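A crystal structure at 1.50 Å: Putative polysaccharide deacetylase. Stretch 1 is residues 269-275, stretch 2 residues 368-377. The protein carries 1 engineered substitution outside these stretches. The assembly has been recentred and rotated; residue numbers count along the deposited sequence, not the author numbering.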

# COMPACT_ATOMS: atom_id res chain seq x y z
N LEU A 269 -13.43 9.42 9.74
CA LEU A 269 -14.65 8.72 9.38
C LEU A 269 -15.72 8.63 10.46
O LEU A 269 -16.90 8.43 10.14
CB LEU A 269 -14.33 7.28 8.97
CG LEU A 269 -13.37 7.10 7.80
CD1 LEU A 269 -13.10 5.63 7.59
CD2 LEU A 269 -13.93 7.74 6.53
N GLY A 270 -15.31 8.74 11.73
CA GLY A 270 -16.21 8.46 12.82
C GLY A 270 -16.31 6.98 13.15
O GLY A 270 -17.10 6.56 14.00
N TRP A 271 -15.47 6.19 12.50
CA TRP A 271 -15.36 4.77 12.79
C TRP A 271 -14.03 4.28 12.24
O TRP A 271 -13.36 4.96 11.47
CB TRP A 271 -16.52 4.00 12.18
CG TRP A 271 -16.71 4.18 10.69
CD1 TRP A 271 -17.59 5.01 10.07
CD2 TRP A 271 -16.05 3.46 9.65
NE1 TRP A 271 -17.53 4.88 8.70
CE2 TRP A 271 -16.59 3.92 8.41
CE3 TRP A 271 -15.09 2.45 9.63
CZ2 TRP A 271 -16.19 3.37 7.17
CZ3 TRP A 271 -14.67 1.94 8.42
CH2 TRP A 271 -15.20 2.41 7.20
N VAL A 272 -13.66 3.07 12.69
CA VAL A 272 -12.51 2.35 12.22
C VAL A 272 -12.78 0.89 12.49
O VAL A 272 -13.15 0.51 13.60
CB VAL A 272 -11.19 2.82 12.86
CG1 VAL A 272 -11.21 2.79 14.40
CG2 VAL A 272 -10.03 2.01 12.28
N ASP A 273 -12.66 0.05 11.46
CA ASP A 273 -12.93 -1.37 11.66
C ASP A 273 -11.91 -1.98 12.60
O ASP A 273 -10.73 -1.55 12.65
CB ASP A 273 -12.92 -2.11 10.32
CG ASP A 273 -14.18 -1.85 9.52
OD1 ASP A 273 -15.30 -2.18 10.04
OD2 ASP A 273 -14.08 -1.35 8.38
N PRO A 274 -12.33 -3.04 13.32
CA PRO A 274 -11.45 -3.66 14.34
C PRO A 274 -10.47 -4.63 13.71
O PRO A 274 -10.46 -5.80 14.05
CB PRO A 274 -12.44 -4.34 15.28
CG PRO A 274 -13.58 -4.71 14.36
CD PRO A 274 -13.72 -3.52 13.46
N VAL A 275 -9.68 -4.11 12.77
CA VAL A 275 -8.69 -4.91 12.04
C VAL A 275 -7.40 -4.14 11.97
O VAL A 275 -7.41 -2.91 11.76
CB VAL A 275 -9.18 -5.30 10.62
CG1 VAL A 275 -10.53 -6.05 10.74
CG2 VAL A 275 -9.35 -4.11 9.69
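Stretch 2 (368-377) SAKYNSKLVK

Stretch 2 lies on stretch 1 as a short 3-10 turn followed by loop, held by one direct backbone hydrogen bond and by a lysine laid over a tryptophan face, with small apolar contacts around them and 416 Å² buried in all, both sides summed. Stretch 1 leaves a helix at Gly-270, whose positive phi (83°) would jam a CB against the carbonyl O of Leu-269, and then runs extended through Trp-271 and Val-272. Stretch 2 begins its contact in the 3-10 segment, where Tyr-371 N bonds to Ser-368 O (2.9 Å) and Asn-372 N to Ala-369 O (3.0 Å). The two chains pass in opposite senses here: Trp-271 sits by Tyr-371 (CA to CA 4.8 Å), Asp-273 by Lys-370 (CA to CA 4.4 Å), and Pro-274 by Ala-369, its CG 3.8 Å from Ala-369 CB.

At the centre, Val-272 N donates to Lys-370 O at 2.9 Å and a nearly straight 166°. The return half of a strand-like pair is absent: Val-272 O receives a CA-H...O contact from Lys-370 CA (3.2 Å) and a hydrogen bond from water 1 (2.8 Å to Val-272 O), which also donates to Ala-369 O (3.0 Å) and so bridges the two backbones.

Lys-370, with 111 Å² covered, contributes most to the contact. Its CB points sideways, and the chain, p at chi1 and t, m, t beyond, carries the amine over the Trp-271 six-membered ring. Lys-370 NZ stands 3.7 Å from the centroid of the Trp-271 six-membered ring and 3° off its normal, a cation-pi contact, while Lys-370 CE lies 3.5 Å from the same centroid in a CH-pi contact. Asp-273 OD1 is 4.4 Å from Lys-370 NZ, too far for a salt bridge; water 2 lies between the charges instead, accepting from Lys-370 NZ (2.9 Å) and sitting 2.7 Å from Asp-273 OD2.

Tyr-371 points its CB away, yet its ring returns to stretch 1, with CD1 3.5 Å from Gly-270 O and 3.8 Å from Trp-271 CB. The Tyr-371 ring meets the five-membered ring of Trp-271 obliquely, planes at 69° and centroids 5.6 Å apart.

Farther along, the type I turn from Ser-373 to Val-376 brings stretch 2 back to Val-272, whose CG1 touches both Ser-373 CB and Val-376 CG1 at 3.9 Å. Ser-373 OG accepts from Leu-375 N (3.0 Å), a side-chain bond that braces this turn, whose own Val-376 N to Ser-373 O bond is weak at 3.3 Å.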

# COMPACT_ATOMS: atom_id res chain seq x y z
N SER A 368 -21.49 -2.86 15.28
CA SER A 368 -21.16 -1.68 16.07
C SER A 368 -19.69 -1.56 16.45
O SER A 368 -19.29 -0.52 16.94
CB SER A 368 -22.00 -1.64 17.33
OG SER A 368 -21.59 -2.60 18.31
N ALA A 369 -18.90 -2.64 16.24
CA ALA A 369 -17.49 -2.74 16.68
C ALA A 369 -16.72 -1.51 16.13
O ALA A 369 -15.89 -0.91 16.82
CB ALA A 369 -16.86 -4.07 16.25
N LYS A 370 -17.01 -1.13 14.89
CA LYS A 370 -16.26 -0.08 14.18
C LYS A 370 -16.45 1.29 14.85
O LYS A 370 -15.62 2.17 14.69
CB LYS A 370 -16.64 -0.04 12.70
CG LYS A 370 -18.07 0.38 12.41
CD LYS A 370 -18.58 0.04 11.02
CE LYS A 370 -17.83 0.69 9.95
NZ LYS A 370 -18.41 0.53 8.58
N TYR A 371 -17.54 1.44 15.60
CA TYR A 371 -17.82 2.70 16.29
C TYR A 371 -17.30 2.76 17.70
O TYR A 371 -17.36 3.83 18.33
CB TYR A 371 -19.32 2.96 16.31
CG TYR A 371 -19.93 3.11 14.92
CD1 TYR A 371 -19.75 4.27 14.18
CD2 TYR A 371 -20.63 2.07 14.35
CE1 TYR A 371 -20.31 4.40 12.94
CE2 TYR A 371 -21.17 2.19 13.10
CZ TYR A 371 -20.99 3.36 12.39
OH TYR A 371 -21.55 3.53 11.13
N ASN A 372 -16.81 1.63 18.20
CA ASN A 372 -16.47 1.50 19.61
C ASN A 372 -15.07 0.87 19.81
O ASN A 372 -14.86 0.08 20.73
CB ASN A 372 -17.56 0.66 20.28
CG ASN A 372 -18.88 1.38 20.31
OD1 ASN A 372 -19.07 2.35 21.04
ND2 ASN A 372 -19.80 0.93 19.46
N SER A 373 -14.14 1.27 18.95
CA SER A 373 -12.80 0.72 19.02
C SER A 373 -12.15 1.01 20.39
O SER A 373 -12.11 2.15 20.85
CB SER A 373 -11.89 1.33 17.98
OG SER A 373 -10.56 0.84 18.12
N LYS A 374 -11.58 -0.05 20.97
CA LYS A 374 -10.80 0.09 22.21
C LYS A 374 -9.42 0.74 22.00
O LYS A 374 -8.69 0.96 22.98
CB LYS A 374 -10.69 -1.25 22.92
CG LYS A 374 -12.03 -1.77 23.40
CD LYS A 374 -11.91 -3.19 23.96
CE LYS A 374 -13.19 -3.68 24.53
NZ LYS A 374 -13.07 -5.06 24.97
N LEU A 375 -9.09 1.03 20.74
CA LEU A 375 -7.84 1.67 20.38
C LEU A 375 -7.98 3.18 20.18
O LEU A 375 -6.99 3.85 19.92
CB LEU A 375 -7.26 1.03 19.11
CG LEU A 375 -6.88 -0.42 19.21
CD1 LEU A 375 -6.47 -0.99 17.88
CD2 LEU A 375 -5.75 -0.64 20.24
N VAL A 376 -9.21 3.69 20.27
CA VAL A 376 -9.41 5.10 20.02
C VAL A 376 -10.01 5.82 21.22
O VAL A 376 -10.72 5.21 22.04
CB VAL A 376 -10.27 5.37 18.78
CG1 VAL A 376 -9.81 4.61 17.55
CG2 VAL A 376 -11.70 5.18 19.05
N LYS A 377 -9.72 7.12 21.29
CA LYS A 377 -10.33 8.05 22.24
C LYS A 377 -11.47 8.80 21.54
O LYS A 377 -11.29 9.35 20.44
CB LYS A 377 -9.31 9.06 22.69
CG LYS A 377 -8.14 8.49 23.41
CD LYS A 377 -7.21 9.61 23.94
CE LYS A 377 -7.83 10.45 25.05
NZ LYS A 377 -6.80 11.27 25.78
O HOH W 1 -13.08 -1.03 15.90
O HOH W 2 -16.37 -0.86 6.99